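Local coordinates for protein beta-xylanase (Caldicellulosiruptor kristjanssonii, PDB 7NWN) that probably binds plant cell-wall polysaccharide through a calcium-containing family 9 carbohydrate-binding module that belongs to a multimodular, hyperthermostable xylanase-glucuronoyl esterase, at residues L73-D78 and K138-G143; T57-K62 and F166-A171; P79-A84 and V117-F122; V31-V36 and R145-I150. All coordinates share one frame; numbering follows the deposited sequence. Where two conformers were deposited one is given.

Contact 1: L73-D78 and K138-G143; sequences LAEVYD and KLLPDG. With CA (calcium ion), chain Q.
G143 and the backbone of V76 to D78 form the tight half of this contact, where the turn of one β-hairpin presses against the end of strand 69-77. Two residues, P141 and D142, join strands 133-140 and 143-151 in a type II turn from L140 to G143, closed by reciprocal backbone bonds between those end residues. Y77 and G143 make an antiparallel non-hydrogen-bonded pair, with CA atoms 4.5 Å apart. Next to it, D78 N donates to D142 O at 2.9 Å in a nearly straight bond (166°). The carbonyl of V76 is also pressed against the turn: its O lies 3.1 Å from G143 CA, in a CA-H...O contact. A β-carbon on G143 would collide with that oxygen, and the backbone angles of G143 are themselves hostile to any side chain.

The solvent side is looser. The Y77 ring lies alongside D142, both pointing the same way, and its CE1 meets D142 CB at 3.7 Å, obliquely to the ring. Y77 CG sits anti to its own N (chi1 175°), which carries the ring out beside the turn. On the same sheet, L140 CD1 only brushes E75 CD at 4.4 Å, while the carboxylate of E75 is engaged by a salt bridge to R145.

D78 has two roles. Its N is bound to the turn, and both carboxylate oxygens chelate calcium (OD1 2.6 Å, OD2 2.5 Å), a site completed by V80, D92, A171 and water. The hydrogen bond to the turn therefore probably helps to fix the backbone from which this calcium ligand extends.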
# COMPACT_ATOMS: atom_id res chain seq x y z
N LEU A 73 3.18 -3.59 3.88
CA LEU A 73 3.41 -5.02 3.68
C LEU A 73 2.06 -5.61 3.28
O LEU A 73 1.14 -5.52 4.09
CB LEU A 73 3.88 -5.65 5.00
CG LEU A 73 4.00 -7.18 4.97
CD1 LEU A 73 5.28 -7.51 4.25
CD2 LEU A 73 4.10 -7.71 6.40
N ALA A 74 1.94 -6.11 2.05
CA ALA A 74 0.69 -6.70 1.62
C ALA A 74 0.92 -8.18 1.33
O ALA A 74 1.93 -8.56 0.73
CB ALA A 74 0.15 -5.96 0.41
N GLU A 75 -0.04 -9.01 1.76
CA GLU A 75 -0.08 -10.39 1.27
C GLU A 75 -1.41 -10.67 0.57
O GLU A 75 -2.49 -10.31 1.09
CB GLU A 75 0.08 -11.37 2.44
CG GLU A 75 1.48 -11.36 2.95
CD GLU A 75 1.82 -12.35 4.06
OE1 GLU A 75 1.02 -13.25 4.31
OE2 GLU A 75 2.90 -12.21 4.63
N VAL A 76 -1.29 -11.33 -0.59
CA VAL A 76 -2.46 -11.64 -1.39
C VAL A 76 -2.55 -13.17 -1.51
O VAL A 76 -1.60 -13.78 -2.00
CB VAL A 76 -2.34 -10.98 -2.78
CG1 VAL A 76 -3.55 -11.31 -3.66
CG2 VAL A 76 -2.14 -9.45 -2.69
N TYR A 77 -3.70 -13.73 -1.14
CA TYR A 77 -4.06 -15.09 -1.48
C TYR A 77 -4.75 -15.07 -2.85
O TYR A 77 -5.81 -14.47 -3.01
CB TYR A 77 -4.98 -15.65 -0.38
CG TYR A 77 -5.52 -17.02 -0.70
CD1 TYR A 77 -4.80 -18.17 -0.39
CD2 TYR A 77 -6.74 -17.16 -1.36
CE1 TYR A 77 -5.28 -19.43 -0.71
CE2 TYR A 77 -7.23 -18.41 -1.70
CZ TYR A 77 -6.49 -19.55 -1.37
OH TYR A 77 -6.96 -20.78 -1.72
N ASP A 78 -4.12 -15.74 -3.82
CA ASP A 78 -4.51 -15.72 -5.20
C ASP A 78 -3.90 -16.94 -5.87
O ASP A 78 -2.72 -16.95 -6.20
CB ASP A 78 -4.08 -14.43 -5.88
CG ASP A 78 -4.59 -14.24 -7.31
OD1 ASP A 78 -5.29 -15.14 -7.87
OD2 ASP A 78 -4.29 -13.18 -7.85
N LYS A 138 7.58 -11.38 -3.18
CA LYS A 138 7.98 -12.76 -3.00
C LYS A 138 6.79 -13.61 -3.42
O LYS A 138 5.67 -13.34 -2.98
CB LYS A 138 8.31 -13.04 -1.53
CG LYS A 138 8.87 -14.46 -1.31
CD LYS A 138 9.28 -14.72 0.14
CE LYS A 138 10.00 -16.07 0.28
NZ LYS A 138 10.23 -16.31 1.70
N LEU A 139 7.06 -14.66 -4.20
CA LEU A 139 6.07 -15.69 -4.50
C LEU A 139 5.88 -16.61 -3.30
O LEU A 139 6.84 -17.12 -2.74
CB LEU A 139 6.56 -16.50 -5.71
CG LEU A 139 6.62 -15.74 -7.04
CD1 LEU A 139 6.76 -16.73 -8.20
CD2 LEU A 139 5.36 -14.91 -7.23
N LEU A 140 4.62 -16.80 -2.91
CA LEU A 140 4.26 -17.68 -1.82
C LEU A 140 3.41 -18.82 -2.40
O LEU A 140 2.80 -18.66 -3.46
CB LEU A 140 3.42 -16.93 -0.76
CG LEU A 140 4.07 -15.68 -0.14
CD1 LEU A 140 3.13 -15.09 0.92
CD2 LEU A 140 5.40 -16.05 0.53
N PRO A 141 3.32 -19.99 -1.72
CA PRO A 141 2.33 -21.01 -2.10
C PRO A 141 0.96 -20.32 -2.11
O PRO A 141 0.54 -19.67 -1.15
CB PRO A 141 2.46 -22.04 -0.95
CG PRO A 141 3.90 -21.86 -0.47
CD PRO A 141 4.08 -20.34 -0.51
N ASP A 142 0.23 -20.39 -3.22
CA ASP A 142 -1.07 -19.72 -3.26
C ASP A 142 -1.08 -18.18 -3.18
O ASP A 142 -2.11 -17.60 -2.87
CB ASP A 142 -2.03 -20.28 -2.21
CG ASP A 142 -2.15 -21.80 -2.33
OD1 ASP A 142 -2.39 -22.32 -3.48
OD2 ASP A 142 -1.95 -22.47 -1.30
N GLY A 143 0.03 -17.50 -3.49
CA GLY A 143 -0.13 -16.05 -3.53
C GLY A 143 1.20 -15.33 -3.64
O GLY A 143 2.17 -15.87 -4.21
CA CA Q . -5.06 -13.86 -10.11
O HOH W 1 -7.11 -15.44 -10.08

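Contact 2: T57-K62 and F166-A171; sequences TNAKFK and FQVNEA. With CA (calcium ion), chain Q.
The hydrophobic core between the two sheets of a β-sandwich is where F61 and F166 meet, as strand 58-66 of the four-stranded sheet lies across strand 161-171 of the other. The segments run in nearly opposite directions (159°) without a hydrogen bond between them, so side chains alone fill the gap. The two rings form an offset stack, centroids 4.4 Å apart and planes at 28°, and the side chains slide past each other from opposite walls. F61 CD1 comes within 3.4 Å of F166 CD2, and each CB lies over the face of the other ring in a CH-pi contact. F61 reaches this overlap with CG placed between its own N and carbonyl carbon (chi1 70°). Further along, A59 CB meets V168 CG2 at 3.7 Å.

At the far end the packing turns polar: T57 OG1 lies 3.1 Å from E170 CD, without a hydrogen bond. E170 OE2 accepts from a calcium-bound water at 2.5 Å, and the next residue gives its carbonyl, A171 O, to the metal at 2.4 Å. With an alanine in place of E170, the calcium-bound water is likely to lose this acceptor, and a gap would probably open beside T57 OG1. Apolar packing thus gives way, at the end of the strand, to a carboxylate in the second shell of calcium.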
# COMPACT_ATOMS: atom_id res chain seq x y z
N THR A 57 -9.81 -14.74 -4.38
CA THR A 57 -8.68 -13.89 -4.02
C THR A 57 -9.02 -13.06 -2.79
O THR A 57 -10.12 -12.55 -2.69
CB THR A 57 -8.27 -12.98 -5.17
OG1 THR A 57 -7.83 -13.91 -6.16
CG2 THR A 57 -7.15 -11.99 -4.86
N ASN A 58 -8.10 -12.99 -1.82
CA ASN A 58 -8.27 -12.09 -0.69
C ASN A 58 -6.88 -11.56 -0.32
O ASN A 58 -5.89 -12.04 -0.88
CB ASN A 58 -9.03 -12.69 0.49
CG ASN A 58 -8.35 -13.93 1.00
OD1 ASN A 58 -7.44 -13.85 1.82
ND2 ASN A 58 -8.75 -15.08 0.49
N ALA A 59 -6.85 -10.55 0.56
CA ALA A 59 -5.61 -9.85 0.82
C ALA A 59 -5.67 -9.23 2.21
O ALA A 59 -6.74 -9.06 2.77
CB ALA A 59 -5.38 -8.78 -0.22
N LYS A 60 -4.48 -8.87 2.70
CA LYS A 60 -4.34 -8.11 3.92
C LYS A 60 -3.11 -7.22 3.77
O LYS A 60 -2.28 -7.44 2.88
CB LYS A 60 -4.24 -9.08 5.10
CG LYS A 60 -3.30 -10.27 4.88
CD LYS A 60 -3.28 -11.27 6.05
CE LYS A 60 -2.54 -12.58 5.83
NZ LYS A 60 -2.65 -13.47 7.02
N PHE A 61 -3.01 -6.20 4.62
CA PHE A 61 -1.82 -5.37 4.56
C PHE A 61 -1.61 -4.74 5.93
O PHE A 61 -2.57 -4.59 6.69
CB PHE A 61 -1.92 -4.34 3.43
CG PHE A 61 -2.93 -3.25 3.70
CD1 PHE A 61 -4.27 -3.42 3.35
CD2 PHE A 61 -2.54 -2.07 4.32
CE1 PHE A 61 -5.20 -2.43 3.63
CE2 PHE A 61 -3.47 -1.06 4.60
CZ PHE A 61 -4.81 -1.24 4.26
N LYS A 62 -0.34 -4.38 6.18
CA LYS A 62 0.08 -3.68 7.38
C LYS A 62 0.78 -2.40 6.94
O LYS A 62 1.33 -2.37 5.84
CB LYS A 62 1.05 -4.56 8.17
CG LYS A 62 0.36 -5.77 8.80
CD LYS A 62 1.30 -6.66 9.61
CE LYS A 62 0.53 -7.73 10.38
NZ LYS A 62 1.42 -8.48 11.26
N PHE A 166 -5.74 1.48 -0.55
CA PHE A 166 -5.12 0.22 -0.94
C PHE A 166 -6.10 -0.53 -1.86
O PHE A 166 -7.28 -0.66 -1.54
CB PHE A 166 -4.79 -0.60 0.32
CG PHE A 166 -4.13 -1.92 0.02
CD1 PHE A 166 -2.78 -1.99 -0.33
CD2 PHE A 166 -4.89 -3.09 0.01
CE1 PHE A 166 -2.21 -3.22 -0.65
CE2 PHE A 166 -4.31 -4.30 -0.32
CZ PHE A 166 -2.97 -4.35 -0.65
N GLN A 167 -5.59 -1.06 -2.97
CA GLN A 167 -6.36 -1.86 -3.91
C GLN A 167 -5.55 -3.08 -4.39
O GLN A 167 -4.35 -3.00 -4.64
CB GLN A 167 -6.68 -1.01 -5.15
CG GLN A 167 -7.70 -1.68 -6.07
CD GLN A 167 -8.09 -0.71 -7.16
OE1 GLN A 167 -8.65 0.37 -6.91
NE2 GLN A 167 -7.77 -1.08 -8.38
N VAL A 168 -6.26 -4.21 -4.58
CA VAL A 168 -5.70 -5.35 -5.26
C VAL A 168 -6.45 -5.49 -6.58
O VAL A 168 -7.68 -5.50 -6.57
CB VAL A 168 -5.93 -6.61 -4.41
CG1 VAL A 168 -5.56 -7.91 -5.14
CG2 VAL A 168 -5.21 -6.49 -3.07
N ASN A 169 -5.72 -5.66 -7.66
CA ASN A 169 -6.26 -6.08 -8.95
C ASN A 169 -6.06 -7.60 -9.08
O ASN A 169 -4.93 -8.09 -8.98
CB ASN A 169 -5.48 -5.40 -10.06
CG ASN A 169 -5.60 -3.89 -9.94
OD1 ASN A 169 -6.69 -3.36 -9.70
ND2 ASN A 169 -4.49 -3.18 -10.15
N GLU A 170 -7.18 -8.32 -9.28
CA GLU A 170 -7.13 -9.74 -9.52
C GLU A 170 -7.37 -10.06 -10.99
O GLU A 170 -8.45 -9.75 -11.51
CB GLU A 170 -8.18 -10.54 -8.77
CG GLU A 170 -7.87 -12.03 -9.11
CD GLU A 170 -9.06 -12.91 -8.88
OE1 GLU A 170 -10.04 -12.45 -8.21
OE2 GLU A 170 -8.99 -14.03 -9.38
N ALA A 171 -6.37 -10.69 -11.61
CA ALA A 171 -6.45 -11.12 -13.00
C ALA A 171 -6.61 -12.64 -13.05
O ALA A 171 -6.14 -13.30 -12.15
CB ALA A 171 -5.23 -10.73 -13.79
CA CA Q . -5.06 -13.86 -10.11
O HOH W 1 -7.11 -15.44 -10.08

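Contact 3: P79-A84 and V117-F122; sequences PVLNSA and VNYNNF. With CA (calcium ion), chain Q.
L81 lies flat against the ring of Y119, the two side chains sliding past each other in opposite directions. L81 CB sits almost squarely over the ring, 3.8 Å from its centroid and 9° off the normal, a CH-pi contact. L81 CD1 continues across the same ring and meets Y119 CD2 at 3.8 Å.

Where the leucine takes a face, the backbone after it takes the edge: the carbonyl oxygen of N82 and the amide nitrogen of S83 lie near the ring plane, beside the hydroxyl. Y119 has CG between its own N and carbonyl carbon (chi1 60°), and the ring thereby swings over toward 79-84 and brings its OH to S83 OG. These hydroxyls share a 2.6 Å hydrogen bond in which either may be the donor.

Each partner is shaped by an asparagine. N82 OD1 accepts from A84 N at 2.9 Å, an Asx turn with S83 at its middle. N118 OD1 takes F122 N at 2.9 Å, from above its carbonyl plane, and so bridges the type I turn N118 to N121 on which Y119 is carried.

The loop 79-84 also lends V80 O to calcium, at 2.2 Å. L81 and Y119 together rest on L139 of strand 133-140 and Y144 of strand 143-151, so the contact lies at the surface where the end of strand 112-118 meets that hairpin.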
# COMPACT_ATOMS: atom_id res chain seq x y z
N PRO A 79 -4.69 -18.02 -6.07
CA PRO A 79 -4.19 -19.26 -6.68
C PRO A 79 -3.79 -19.22 -8.17
O PRO A 79 -3.07 -20.11 -8.64
CB PRO A 79 -5.31 -20.28 -6.37
CG PRO A 79 -6.57 -19.41 -6.27
CD PRO A 79 -6.11 -18.09 -5.66
N VAL A 80 -4.14 -18.16 -8.90
CA VAL A 80 -3.69 -18.03 -10.28
C VAL A 80 -3.07 -16.65 -10.48
O VAL A 80 -3.77 -15.67 -10.45
CB VAL A 80 -4.85 -18.25 -11.28
CG1 VAL A 80 -4.37 -18.13 -12.73
CG2 VAL A 80 -5.59 -19.57 -11.05
N LEU A 81 -1.77 -16.56 -10.76
CA LEU A 81 -1.14 -15.28 -11.01
C LEU A 81 -0.97 -15.08 -12.50
O LEU A 81 -0.41 -15.92 -13.19
CB LEU A 81 0.21 -15.18 -10.29
CG LEU A 81 0.11 -15.41 -8.78
CD1 LEU A 81 1.49 -15.26 -8.14
CD2 LEU A 81 -0.91 -14.45 -8.16
N ASN A 82 -1.40 -13.91 -12.98
CA ASN A 82 -1.30 -13.60 -14.39
C ASN A 82 -0.87 -12.14 -14.57
O ASN A 82 -1.42 -11.25 -13.93
CB ASN A 82 -2.65 -13.87 -15.06
CG ASN A 82 -2.46 -13.77 -16.56
OD1 ASN A 82 -2.31 -12.67 -17.11
ND2 ASN A 82 -2.37 -14.94 -17.20
N SER A 83 0.11 -11.92 -15.41
CA SER A 83 0.57 -10.59 -15.76
C SER A 83 0.84 -10.55 -17.26
O SER A 83 1.68 -9.75 -17.69
CB SER A 83 1.83 -10.20 -15.01
OG SER A 83 2.84 -11.21 -15.07
N ALA A 84 0.11 -11.35 -18.06
CA ALA A 84 0.32 -11.33 -19.51
C ALA A 84 -0.27 -10.08 -20.21
O ALA A 84 0.28 -9.65 -21.20
CB ALA A 84 -0.11 -12.64 -20.14
N VAL A 117 2.35 -2.17 -8.12
CA VAL A 117 3.43 -3.14 -8.31
C VAL A 117 2.76 -4.50 -8.49
O VAL A 117 1.78 -4.81 -7.78
CB VAL A 117 4.45 -3.13 -7.14
CG1 VAL A 117 3.79 -3.32 -5.78
CG2 VAL A 117 5.60 -4.10 -7.33
N ASN A 118 3.20 -5.24 -9.51
CA ASN A 118 2.66 -6.58 -9.73
C ASN A 118 3.47 -7.64 -8.95
O ASN A 118 4.49 -7.32 -8.34
CB ASN A 118 2.54 -6.87 -11.23
CG ASN A 118 3.84 -7.22 -11.94
OD1 ASN A 118 4.88 -7.43 -11.33
ND2 ASN A 118 3.77 -7.34 -13.26
N TYR A 119 3.04 -8.92 -9.02
CA TYR A 119 3.63 -9.97 -8.19
C TYR A 119 5.07 -10.24 -8.64
O TYR A 119 5.78 -10.81 -7.84
CB TYR A 119 2.79 -11.26 -8.21
CG TYR A 119 2.64 -11.84 -9.59
CD1 TYR A 119 1.66 -11.38 -10.46
CD2 TYR A 119 3.58 -12.74 -10.08
CE1 TYR A 119 1.56 -11.87 -11.76
CE2 TYR A 119 3.47 -13.26 -11.37
CZ TYR A 119 2.47 -12.82 -12.22
OH TYR A 119 2.39 -13.26 -13.53
N ASN A 120 5.49 -9.84 -9.86
CA ASN A 120 6.88 -9.96 -10.33
C ASN A 120 7.71 -8.71 -10.00
O ASN A 120 8.84 -8.56 -10.51
CB ASN A 120 6.98 -10.22 -11.84
CG ASN A 120 6.55 -11.63 -12.16
OD1 ASN A 120 6.78 -12.54 -11.35
ND2 ASN A 120 5.86 -11.80 -13.27
N ASN A 121 7.12 -7.82 -9.19
CA ASN A 121 7.81 -6.62 -8.72
C ASN A 121 7.97 -5.53 -9.79
O ASN A 121 8.81 -4.62 -9.62
CB ASN A 121 9.21 -6.90 -8.16
CG ASN A 121 9.59 -5.82 -7.15
OD1 ASN A 121 8.74 -5.37 -6.39
ND2 ASN A 121 10.86 -5.45 -7.12
N PHE A 122 7.13 -5.61 -10.85
CA PHE A 122 7.11 -4.59 -11.90
C PHE A 122 6.26 -3.42 -11.40
O PHE A 122 5.07 -3.58 -11.10
CB PHE A 122 6.53 -5.17 -13.21
CG PHE A 122 6.32 -4.14 -14.29
CD1 PHE A 122 7.40 -3.49 -14.88
CD2 PHE A 122 5.03 -3.79 -14.70
CE1 PHE A 122 7.21 -2.52 -15.85
CE2 PHE A 122 4.85 -2.83 -15.70
CZ PHE A 122 5.94 -2.18 -16.25
CA CA Q . -5.06 -13.86 -10.11
O HOH W 1 -7.11 -15.44 -10.08

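Contact 4: V31-V36 and R145-I150; sequences VIDGEV and RVEARI. With CA (calcium ion), chain R.
A calcium site joins the loop 31-36 to strand 143-151, with E147 reaching up from the strand to meet D33 and the loop backbone. E147 holds the ion with both oxygens, OE1 at 2.5 Å and OE2 at 2.4 Å. V31 O, D33 OD1 and E35 O supply loop ligands, and water and D37 complete the shell. E147 OE1 is gripped further by two amides: D33 N comes from above the carboxylate plane in a nearly straight bond (3.0 Å, 173°), and G34 N nearly along the C-O direction at 2.8 Å.

Within the loop, D33 to E35 form an Asx turn: D33 OD1, besides binding the metal, accepts from E35 N at 2.8 Å. Alternate residues of the β-strand, R145, E147 and R149, start out toward the loop, though the end of R149 leads away. R145 bends at chi3 (-63°), which turns NH1 to G34 O at 2.9 Å, with donor and acceptor groups in each other's planes. V36 CG2 lies over the centre of one guanidinium face, 3.4 Å from R145 CZ, while NE pairs with E75. A leucine at R145 would probably leave G34 O and the E75 carboxylate without their partner. On the other flank I32 CD1 packs on R149 CB at 3.9 Å, the two side chains crossing at about a right angle.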
# COMPACT_ATOMS: atom_id res chain seq x y z
N VAL A 31 13.00 -3.56 6.89
CA VAL A 31 13.95 -3.84 5.81
C VAL A 31 13.16 -4.28 4.58
O VAL A 31 12.36 -5.22 4.69
CB VAL A 31 14.95 -4.90 6.30
CG1 VAL A 31 15.87 -5.41 5.18
CG2 VAL A 31 15.76 -4.34 7.50
N ILE A 32 13.46 -3.66 3.43
CA ILE A 32 12.72 -3.94 2.20
C ILE A 32 13.38 -5.15 1.51
O ILE A 32 14.47 -5.00 0.92
CB ILE A 32 12.66 -2.69 1.26
CG1 ILE A 32 12.07 -1.45 1.97
CG2 ILE A 32 11.87 -3.02 -0.01
CD1 ILE A 32 10.67 -1.70 2.51
N ASP A 33 12.72 -6.32 1.59
CA ASP A 33 13.34 -7.54 1.05
C ASP A 33 12.29 -8.60 0.73
O ASP A 33 12.70 -9.68 0.29
CB ASP A 33 14.31 -8.16 2.07
CG ASP A 33 13.69 -8.40 3.45
OD1 ASP A 33 12.45 -8.22 3.65
OD2 ASP A 33 14.42 -8.84 4.31
N GLY A 34 10.99 -8.33 0.96
CA GLY A 34 9.96 -9.32 0.70
C GLY A 34 9.78 -10.30 1.87
O GLY A 34 8.95 -11.22 1.78
N GLU A 35 10.56 -10.13 2.95
CA GLU A 35 10.47 -11.01 4.13
C GLU A 35 9.80 -10.22 5.26
O GLU A 35 9.93 -8.99 5.34
CB GLU A 35 11.87 -11.46 4.57
CG GLU A 35 12.66 -12.22 3.49
CD GLU A 35 12.10 -13.63 3.15
OE1 GLU A 35 11.42 -14.24 4.00
OE2 GLU A 35 12.21 -14.04 1.97
N VAL A 36 9.13 -10.94 6.16
CA VAL A 36 8.33 -10.35 7.22
C VAL A 36 9.27 -10.13 8.40
O VAL A 36 9.54 -11.06 9.16
CB VAL A 36 7.16 -11.26 7.65
CG1 VAL A 36 6.32 -10.61 8.75
CG2 VAL A 36 6.30 -11.66 6.44
N ARG A 145 3.61 -11.72 -1.84
CA ARG A 145 3.74 -10.69 -0.84
C ARG A 145 4.38 -9.49 -1.54
O ARG A 145 5.24 -9.71 -2.40
CB ARG A 145 4.68 -11.20 0.26
CG ARG A 145 4.97 -10.17 1.34
CD ARG A 145 5.89 -10.73 2.42
NE ARG A 145 5.26 -11.84 3.13
CZ ARG A 145 5.85 -13.01 3.32
NH1 ARG A 145 7.10 -13.19 2.91
NH2 ARG A 145 5.15 -13.98 3.93
N VAL A 146 3.98 -8.26 -1.14
CA VAL A 146 4.58 -7.02 -1.60
C VAL A 146 5.08 -6.33 -0.34
O VAL A 146 4.36 -6.32 0.65
CB VAL A 146 3.55 -6.13 -2.32
CG1 VAL A 146 4.15 -4.75 -2.64
CG2 VAL A 146 3.07 -6.85 -3.61
N GLU A 147 6.33 -5.86 -0.37
CA GLU A 147 6.82 -4.99 0.69
C GLU A 147 7.31 -3.71 0.03
O GLU A 147 8.15 -3.79 -0.85
CB GLU A 147 7.96 -5.70 1.41
CG GLU A 147 8.34 -5.00 2.73
CD GLU A 147 9.27 -5.84 3.60
OE1 GLU A 147 10.06 -6.64 3.03
OE2 GLU A 147 9.18 -5.74 4.84
N ALA A 148 6.77 -2.56 0.45
CA ALA A 148 6.90 -1.30 -0.29
C ALA A 148 7.31 -0.17 0.67
O ALA A 148 6.84 -0.11 1.82
CB ALA A 148 5.59 -0.97 -0.98
N ARG A 149 8.13 0.73 0.13
CA ARG A 149 8.49 1.95 0.84
C ARG A 149 8.14 3.13 -0.07
O ARG A 149 8.51 3.11 -1.26
CB ARG A 149 9.99 1.93 1.13
CG ARG A 149 10.49 3.15 1.91
CD ARG A 149 12.02 3.16 2.08
NE ARG A 149 12.51 4.18 3.04
CZ ARG A 149 12.97 5.35 2.62
NH1 ARG A 149 13.02 5.63 1.32
NH2 ARG A 149 13.46 6.21 3.50
N ILE A 150 7.44 4.13 0.49
CA ILE A 150 7.22 5.41 -0.18
C ILE A 150 7.89 6.54 0.62
O ILE A 150 7.53 6.78 1.75
CB ILE A 150 5.71 5.64 -0.32
CG1 ILE A 150 5.05 4.61 -1.25
CG2 ILE A 150 5.48 7.07 -0.79
CD1 ILE A 150 3.56 4.50 -1.05
CA CA R . 11.18 -7.08 5.24
O HOH W 2 12.92 -8.28 6.47

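Contacts 1, 2 and 3 converge on one calcium ion: D78 from contact 1, A171 from contact 2 and V80 from contact 3 all bind it, together with a shared water. The centre of contact 1 lies about 9 Å from that of contact 2 and about 10 Å from that of contact 3. Contact 4 surrounds a second calcium, its centre about 12 Å from that of contact 1. The two are tied through the four-stranded sheet, where the salt bridge E75 OE2 to R145 NE measures 2.8 Å. Contacts 3 and 4 meet more modestly, V117 CG1 lying 3.5 Å from V146 CG1. Metal sites thus hold loops to both sheets.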